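Local structure of type-2 ice-structuring protein (Brachyopsis rostratus, 2ZIB) at residues I64-S70 / C103-A109; D98-C104 / D116-C120. The protein binds to ice crystals and inhibits their growth, protecting fish blood from freezing in subzero sea water. Residues are numbered along the deposited sequence.

In the fold
The two contacts meet at strand 104-107 of the C-type lectin fold and share C103 and C104. Contact 1 pairs this strand with 65-67 near the middle of the molecule, its centre about 6 Å from the chain centre; contact 2 joins the start of the same strand to its other neighbour, 115-118, its centre about 14 Å from the chain centre, and is partly exposed. Buried contact 1 relies on backbone ladder bonds, sulfur-rich apolar side chains and the W66 ring. Contact 2 adds a disulfide, carboxylates and two waters to a single bridge beside a loop. They touch where Q106 N lies 3.0 Å from D116 O, a probable hydrogen bond, and where W66 CH2 packs 3.3 Å from P119 O.

Contact 1: residues I64-S70 / C103-A109; sequences IVWIGGS and CCMQMTA
Two neighbouring antiparallel strands of the C-type lectin fold, 65-67 and 104-107, meet here; W66-G69 (WIGG) occupies the position of the family's WIGL motif. The strand axes approach to 4.6 Å, their directions 130° apart. V65 and M107 form a hydrogen-bonded pair (CA-CA 5.3 Å), W66 and Q106 a non-hydrogen-bonded one (CA-CA 4.3 Å). At G68 (phi/psi -86/18) the chain turns a corner, and a beta bulge shifts the register by two before S70 pairs with C104 (CA-CA 4.5 Å, non-hydrogen-bonded).

Four backbone hydrogen bonds span this arrangement: V65 N to M107 O (3.1 Å), M107 N to V65 O (2.9 Å), I67 N to M105 O (3.2 Å) and, past the corner, M105 N to G69 O (2.9 Å). Weaker CA-H...O contacts extend it at both ends, I64 CA to M107 O and S70 CA to C103 O, each 3.2 Å.

Both methionines pack on I67, and M107 also on V65: M107 SD lies 3.6 Å from V65 CG2 and 3.9 Å from I67 CG2, while M105 (chi1 t, chi2 t, chi3 m) sets SD 3.5 Å from I67 CD1. An ideal CB on G69 would clash with M105 CE at 2.4 Å.

W66 (chi1 m) shares its face with S70, C104 and Q106. Its NE1 hydrogen-bonds to M29 O and A122 O, Q106 NE2 covers one ring face, and CZ3 lies 3.6 Å from C104 CB.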
ATOM      1  N   ILE A  64       3.638   7.780   7.871  1.00  9.48           N
ATOM      2  CA  ILE A  64       4.026   7.308   6.513  1.00  8.33           C
ATOM      3  C   ILE A  64       3.953   5.789   6.471  1.00  7.68           C
ATOM      4  O   ILE A  64       4.425   5.091   7.384  1.00  8.81           O
ATOM      5  CB  ILE A  64       5.480   7.717   6.213  1.00  7.41           C
ATOM      6  CG1 ILE A  64       5.585   9.238   6.073  1.00  9.60           C
ATOM      7  CG2 ILE A  64       5.953   7.024   4.930  1.00  8.67           C
ATOM      8  CD1 ILE A  64       7.014   9.731   6.052  1.00 11.28           C
ATOM      9  N   VAL A  65       3.389   5.251   5.386  1.00  7.38           N
ATOM     10  CA  VAL A  65       3.405   3.788   5.189  1.00  7.03           C
ATOM     11  C   VAL A  65       3.700   3.473   3.742  1.00  6.48           C
ATOM     12  O   VAL A  65       3.174   4.107   2.811  1.00  6.87           O
ATOM     13  CB  VAL A  65       2.058   3.072   5.581  1.00  8.91           C
ATOM     14  CG1 VAL A  65       1.899   3.014   7.082  1.00  9.87           C
ATOM     15  CG2 VAL A  65       0.823   3.657   4.864  1.00  8.87           C
ATOM     16  N   TRP A  66       4.539   2.466   3.541  1.00  5.79           N
ATOM     17  CA  TRP A  66       4.655   1.864   2.214  1.00  5.89           C
ATOM     18  C   TRP A  66       3.354   1.194   1.777  1.00  6.08           C
ATOM     19  O   TRP A  66       2.721   0.522   2.579  1.00  6.47           O
ATOM     20  CB  TRP A  66       5.780   0.837   2.205  1.00  6.35           C
ATOM     21  CG  TRP A  66       7.159   1.358   2.313  1.00  5.70           C
ATOM     22  CD1 TRP A  66       8.142   0.917   3.187  1.00  7.45           C
ATOM     23  CD2 TRP A  66       7.801   2.330   1.454  1.00  4.91           C
ATOM     24  NE1 TRP A  66       9.334   1.541   2.912  1.00  6.35           N
ATOM     25  CE2 TRP A  66       9.181   2.365   1.818  1.00  5.85           C
ATOM     26  CE3 TRP A  66       7.381   3.083   0.331  1.00  5.72           C
ATOM     27  CZ2 TRP A  66      10.106   3.195   1.156  1.00  6.85           C
ATOM     28  CZ3 TRP A  66       8.302   3.918  -0.305  1.00  6.14           C
ATOM     29  CH2 TRP A  66       9.658   3.956   0.105  1.00  6.68           C
ATOM     30  N   ILE A  67       2.985   1.414   0.520  1.00  5.73           N
ATOM     31  CA  ILE A  67       1.885   0.670  -0.135  1.00  6.66           C
ATOM     32  C   ILE A  67       2.416   0.032  -1.406  1.00  6.47           C
ATOM     33  O   ILE A  67       3.613   0.173  -1.722  1.00  6.50           O
ATOM     34  CB  ILE A  67       0.635   1.561  -0.325  1.00  6.70           C
ATOM     35  CG1 ILE A  67       0.964   2.834  -1.138  1.00  7.66           C
ATOM     36  CG2 ILE A  67       0.031   1.889   1.073  1.00  8.47           C
ATOM     37  CD1 ILE A  67      -0.271   3.643  -1.518  1.00  8.49           C
ATOM     38  N   GLY A  68       1.562  -0.677  -2.157  1.00  6.06           N
ATOM     39  CA  GLY A  68       2.112  -1.626  -3.111  1.00  6.46           C
ATOM     40  C   GLY A  68       2.507  -1.139  -4.484  1.00  6.01           C
ATOM     41  O   GLY A  68       2.689  -1.950  -5.387  1.00  7.46           O
ATOM     42  N   GLY A  69       2.680   0.176  -4.658  1.00  6.07           N
ATOM     43  CA  GLY A  69       3.001   0.734  -5.951  1.00  6.66           C
ATOM     44  C   GLY A  69       4.507   0.828  -6.162  1.00  6.39           C
ATOM     45  O   GLY A  69       5.277   1.214  -5.265  1.00  6.77           O
ATOM     46  N   SER A  70       4.946   0.513  -7.380  1.00  7.05           N
ATOM     47  CA  SER A  70       6.328   0.820  -7.767  1.00  6.89           C
ATOM     48  C   SER A  70       6.370   1.105  -9.268  1.00  6.75           C
ATOM     49  O   SER A  70       5.482   0.671 -10.016  1.00  7.85           O
ATOM     50  CB  SER A  70       7.320  -0.315  -7.374  1.00  7.85           C
ATOM     51  OG  SER A  70       7.066  -1.506  -8.124  1.00  8.71           O
ATOM     52  N   CYS A 103      11.499   5.224  -6.717  1.00  6.81           N
ATOM     53  CA  CYS A 103      10.444   4.580  -7.525  1.00  6.55           C
ATOM     54  C   CYS A 103       9.475   3.721  -6.748  1.00  7.01           C
ATOM     55  O   CYS A 103       8.712   2.986  -7.341  1.00  7.87           O
ATOM     56  CB  CYS A 103      11.078   3.817  -8.708  1.00  7.87           C
ATOM     57  SG  CYS A 103      12.182   2.456  -8.218  1.00  9.02           S
ATOM     58  N   CYS A 104       9.440   3.920  -5.423  1.00  6.48           N
ATOM     59  CA  CYS A 104       8.478   3.180  -4.599  1.00  6.62           C
ATOM     60  C   CYS A 104       7.402   4.113  -3.999  1.00  5.38           C
ATOM     61  O   CYS A 104       7.704   5.236  -3.538  1.00  7.18           O
ATOM     62  CB  CYS A 104       9.217   2.454  -3.480  1.00  6.91           C
ATOM     63  SG  CYS A 104       9.993   0.936  -4.037  1.00  7.24           S
ATOM     64  N   MET A 105       6.148   3.650  -3.974  1.00  6.26           N
ATOM     65  CA  MET A 105       5.025   4.475  -3.549  1.00  6.33           C
ATOM     66  C   MET A 105       4.743   4.359  -2.073  1.00  6.03           C
ATOM     67  O   MET A 105       4.678   3.254  -1.518  1.00  6.26           O
ATOM     68  CB  MET A 105       3.811   4.008  -4.324  1.00  6.32           C
ATOM     69  CG  MET A 105       2.522   4.803  -4.090  1.00  7.84           C
ATOM     70  SD  MET A 105       1.064   3.936  -4.722  1.00  8.04           S
ATOM     71  CE  MET A 105       1.186   4.184  -6.494  1.00  9.53           C
ATOM     72  N   GLN A 106       4.504   5.497  -1.432  1.00  6.26           N
ATOM     73  CA  GLN A 106       4.071   5.507  -0.056  1.00  6.21           C
ATOM     74  C   GLN A 106       2.899   6.465   0.122  1.00  6.01           C
ATOM     75  O   GLN A 106       2.739   7.412  -0.639  1.00  7.30           O
ATOM     76  CB  GLN A 106       5.167   5.958   0.909  1.00  6.53           C
ATOM     77  CG  GLN A 106       5.791   7.277   0.569  1.00  7.66           C
ATOM     78  CD  GLN A 106       6.829   7.740   1.568  1.00  7.19           C
ATOM     79  OE1 GLN A 106       6.704   8.872   2.054  1.00  8.00           O
ATOM     80  NE2 GLN A 106       7.817   6.915   1.882  1.00  9.01           N
ATOM     81  N   MET A 107       2.138   6.223   1.189  1.00  6.48           N
ATOM     82  CA  MET A 107       1.245   7.260   1.759  1.00  6.86           C
ATOM     83  C   MET A 107       2.145   8.141   2.618  1.00  6.81           C
ATOM     84  O   MET A 107       2.851   7.627   3.527  1.00  7.46           O
ATOM     85  CB  MET A 107       0.130   6.636   2.587  1.00  8.23           C
ATOM     86  CG  MET A 107      -0.765   5.705   1.760  1.00 10.28           C
ATOM     87  SD  MET A 107      -1.924   4.785   2.797  1.00 12.43           S
ATOM     88  CE  MET A 107      -3.433   5.581   2.490  1.00 12.60           C
ATOM     89  N   THR A 108       2.104   9.465   2.376  1.00  7.12           N
ATOM     90  CA  THR A 108       2.963  10.401   3.086  1.00  6.77           C
ATOM     91  C   THR A 108       2.436  10.779   4.466  1.00  6.62           C
ATOM     92  O   THR A 108       1.358  10.334   4.895  1.00  7.72           O
ATOM     93  CB  THR A 108       3.215  11.663   2.269  1.00  6.73           C
ATOM     94  OG1 THR A 108       1.980  12.393   2.110  1.00  6.86           O
ATOM     95  CG2 THR A 108       3.840  11.400   0.898  1.00  8.08           C
ATOM     96  N   ALA A 109       3.210  11.609   5.167  1.00  7.41           N
ATOM     97  CA  ALA A 109       2.861  12.097   6.492  1.00  7.56           C
ATOM     98  C   ALA A 109       1.767  13.174   6.443  1.00  8.63           C
ATOM     99  O   ALA A 109       1.258  13.559   7.495  1.00 11.76           O
ATOM    100  CB  ALA A 109       4.088  12.666   7.151  1.00  9.21           C
TER

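Contact 2: residues D98-C104 / D116-C120; sequences DILSDCC and DDLPC
A classic beta bulge, with C103 and C104 both opposite L118, joins the loop 98-104 to the end of strand 115-118 in this C-type lectin fold, and a disulfide closes the pairing. The loop carries a type I turn from I99 to D102 (D102 N to I99 O 3.0 Å), with S101 OG donating to D102 OD1 at 2.7 Å.

D116 is extended, its OD1 accepting D117 N at 2.8 Å. W115-D117 reads WDD where calcium-binding relatives typically carry a WND motif; this antifreeze protein is calcium-independent, and D117 is engaged with protein backbone. The D117 side chain (chi1 p, 53°) brings OD2 within 2.9 Å of D98 N, from which it accepts a hydrogen bond, while OD1 takes N97 N. The D98 carboxylate is close too, OD1 standing 4.0 Å from D117 OD2, but that D98 OD1 is hydrogen-bonded to W78 NE1. Water 2 lies 2.7 Å from both D117 O and D102 OD2.

L118 makes the one antiparallel bridge, a hydrogen-bonded pair with C104 (CA-CA 5.5 Å): L118 N to C104 O is 2.9 Å, C104 N to L118 O 3.1 Å. C103 N also approaches L118 O, at 3.3 Å, but at a poor angle for bonding.

P119 leaves the strand beside D102 (CA-CA 3.9 Å), its CD 3.3 Å from D102 OD2. At C120, water 1 accepts from C120 N (2.9 Å) and C103 N (3.0 Å) and donates to S101 O (2.8 Å). The C120 side chain (chi1 m) meets that of C104 (chi1 m) in the disulfide, SG to SG 2.0 Å with chi3 95°, and C103 SG, itself in a disulfide with C72, lies 3.8 Å from C120 SG.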
ATOM      1  N   ASP A  98       8.441  10.626 -10.785  1.00  8.72           N
ATOM      2  CA  ASP A  98       8.763   9.656 -11.843  1.00  8.56           C
ATOM      3  C   ASP A  98      10.268   9.646 -12.180  1.00  8.23           C
ATOM      4  O   ASP A  98      10.665   9.458 -13.341  1.00  8.83           O
ATOM      5  CB  ASP A  98       7.895   9.893 -13.087  1.00  8.46           C
ATOM      6  CG  ASP A  98       6.472   9.501 -12.870  1.00  7.73           C
ATOM      7  OD1 ASP A  98       6.164   8.746 -11.888  1.00  9.25           O
ATOM      8  OD2 ASP A  98       5.605   9.857 -13.696  1.00  9.77           O
ATOM      9  N   ILE A  99      11.108   9.828 -11.172  1.00  9.11           N
ATOM     10  CA  ILE A  99      12.555   9.637 -11.316  1.00 10.18           C
ATOM     11  C   ILE A  99      12.861   8.206 -10.895  1.00 10.64           C
ATOM     12  O   ILE A  99      12.442   7.785  -9.800  1.00 10.46           O
ATOM     13  CB  ILE A  99      13.333  10.705 -10.457  1.00 10.53           C
ATOM     14  CG1 ILE A  99      12.957  12.149 -10.843  1.00 11.51           C
ATOM     15  CG2 ILE A  99      14.819  10.508 -10.622  1.00 13.63           C
ATOM     16  CD1 ILE A  99      13.328  13.209  -9.755  1.00 12.68           C
ATOM     17  N   LEU A 100      13.601   7.450 -11.712  1.00 11.39           N
ATOM     18  CA  LEU A 100      13.776   6.034 -11.424  1.00 10.78           C
ATOM     19  C   LEU A 100      14.510   5.745 -10.093  1.00 11.48           C
ATOM     20  O   LEU A 100      14.272   4.720  -9.468  1.00 11.70           O
ATOM     21  CB  LEU A 100      14.547   5.327 -12.567  1.00 11.99           C
ATOM     22  CG  LEU A 100      13.669   4.990 -13.780  1.00 12.65           C
ATOM     23  CD1 LEU A 100      14.548   4.657 -14.967  1.00 14.77           C
ATOM     24  CD2 LEU A 100      12.803   3.779 -13.502  1.00 12.49           C
ATOM     25  N   SER A 101      15.377   6.651  -9.657  1.00  9.92           N
ATOM     26  CA  SER A 101      16.035   6.503  -8.360  1.00 10.65           C
ATOM     27  C   SER A 101      15.077   6.449  -7.158  1.00  8.18           C
ATOM     28  O   SER A 101      15.471   6.000  -6.077  1.00  8.96           O
ATOM     29  CB  SER A 101      17.028   7.664  -8.139  1.00 11.12           C
ATOM     30  OG  SER A 101      16.345   8.889  -8.044  1.00 12.77           O
ATOM     31  N   ASP A 102      13.857   6.976  -7.327  1.00  8.25           N
ATOM     32  CA  ASP A 102      12.926   7.149  -6.225  1.00  6.88           C
ATOM     33  C   ASP A 102      11.581   6.556  -6.681  1.00  6.93           C
ATOM     34  O   ASP A 102      10.652   7.310  -7.020  1.00  8.47           O
ATOM     35  CB  ASP A 102      12.715   8.660  -5.946  1.00  8.32           C
ATOM     36  CG  ASP A 102      13.891   9.353  -5.304  1.00  8.51           C
ATOM     37  OD1 ASP A 102      15.058   9.143  -5.702  1.00  9.62           O
ATOM     38  OD2 ASP A 102      13.700  10.122  -4.328  1.00  9.52           O
ATOM     39  N   CYS A 103      11.499   5.224  -6.717  1.00  6.81           N
ATOM     40  CA  CYS A 103      10.444   4.580  -7.525  1.00  6.55           C
ATOM     41  C   CYS A 103       9.475   3.721  -6.748  1.00  7.01           C
ATOM     42  O   CYS A 103       8.712   2.986  -7.341  1.00  7.87           O
ATOM     43  CB  CYS A 103      11.078   3.817  -8.708  1.00  7.87           C
ATOM     44  SG  CYS A 103      12.182   2.456  -8.218  1.00  9.02           S
ATOM     45  N   CYS A 104       9.440   3.920  -5.423  1.00  6.48           N
ATOM     46  CA  CYS A 104       8.478   3.180  -4.599  1.00  6.62           C
ATOM     47  C   CYS A 104       7.402   4.113  -3.999  1.00  5.38           C
ATOM     48  O   CYS A 104       7.704   5.236  -3.538  1.00  7.18           O
ATOM     49  CB  CYS A 104       9.217   2.454  -3.480  1.00  6.91           C
ATOM     50  SG  CYS A 104       9.993   0.936  -4.037  1.00  7.24           S
ATOM     51  N   ASP A 116       3.333   9.634  -2.586  1.00  6.41           N
ATOM     52  CA  ASP A 116       4.555  10.172  -3.148  1.00  6.53           C
ATOM     53  C   ASP A 116       5.474   9.014  -3.473  1.00  6.30           C
ATOM     54  O   ASP A 116       5.332   7.924  -2.892  1.00  7.03           O
ATOM     55  CB  ASP A 116       5.182  11.170  -2.169  1.00  6.99           C
ATOM     56  CG  ASP A 116       6.232  12.077  -2.772  1.00  8.18           C
ATOM     57  OD1 ASP A 116       6.476  12.073  -3.996  1.00  8.82           O
ATOM     58  OD2 ASP A 116       6.808  12.870  -1.991  1.00 10.29           O
ATOM     59  N   ASP A 117       6.416   9.268  -4.386  1.00  6.10           N
ATOM     60  CA  ASP A 117       7.387   8.254  -4.794  1.00  6.85           C
ATOM     61  C   ASP A 117       8.740   8.580  -4.197  1.00  6.44           C
ATOM     62  O   ASP A 117       9.285   9.662  -4.405  1.00  7.84           O
ATOM     63  CB  ASP A 117       7.401   8.089  -6.340  1.00  8.22           C
ATOM     64  CG  ASP A 117       7.583   9.353  -7.163  1.00  8.88           C
ATOM     65  OD1 ASP A 117       7.307  10.509  -6.763  1.00  9.55           O
ATOM     66  OD2 ASP A 117       7.949   9.173  -8.354  1.00  9.37           O
ATOM     67  N   LEU A 118       9.224   7.654  -3.375  1.00  6.48           N
ATOM     68  CA  LEU A 118      10.430   7.850  -2.550  1.00  7.01           C
ATOM     69  C   LEU A 118      11.444   6.754  -2.893  1.00  6.67           C
ATOM     70  O   LEU A 118      11.081   5.732  -3.507  1.00  6.75           O
ATOM     71  CB  LEU A 118      10.061   7.712  -1.059  1.00  8.65           C
ATOM     72  CG  LEU A 118       9.577   8.971  -0.356  1.00  9.78           C
ATOM     73  CD1 LEU A 118      10.662   9.986  -0.167  1.00 12.12           C
ATOM     74  CD2 LEU A 118       8.339   9.658  -0.986  1.00 10.74           C
ATOM     75  N   PRO A 119      12.699   6.904  -2.436  1.00  6.43           N
ATOM     76  CA  PRO A 119      13.660   5.801  -2.597  1.00  6.60           C
ATOM     77  C   PRO A 119      13.170   4.540  -1.888  1.00  6.65           C
ATOM     78  O   PRO A 119      12.820   4.580  -0.706  1.00  6.74           O
ATOM     79  CB  PRO A 119      14.924   6.349  -1.950  1.00  7.25           C
ATOM     80  CG  PRO A 119      14.762   7.855  -2.032  1.00  7.37           C
ATOM     81  CD  PRO A 119      13.292   8.081  -1.774  1.00  7.12           C
ATOM     82  N   CYS A 120      13.199   3.425  -2.609  1.00  7.12           N
ATOM     83  CA  CYS A 120      12.741   2.162  -2.062  1.00  6.88           C
ATOM     84  C   CYS A 120      13.497   1.756  -0.777  1.00  6.44           C
ATOM     85  O   CYS A 120      12.879   1.100   0.070  1.00  7.19           O
ATOM     86  CB  CYS A 120      12.891   1.078  -3.143  1.00  7.04           C
ATOM     87  SG  CYS A 120      11.874   1.419  -4.624  1.00  8.27           S
TER
HETATM   88  O   HOH W   1      13.870   3.837  -5.447  1.00  8.89           O
HETATM   89  O   HOH W   2      11.360  11.226  -3.746  1.00 10.65           O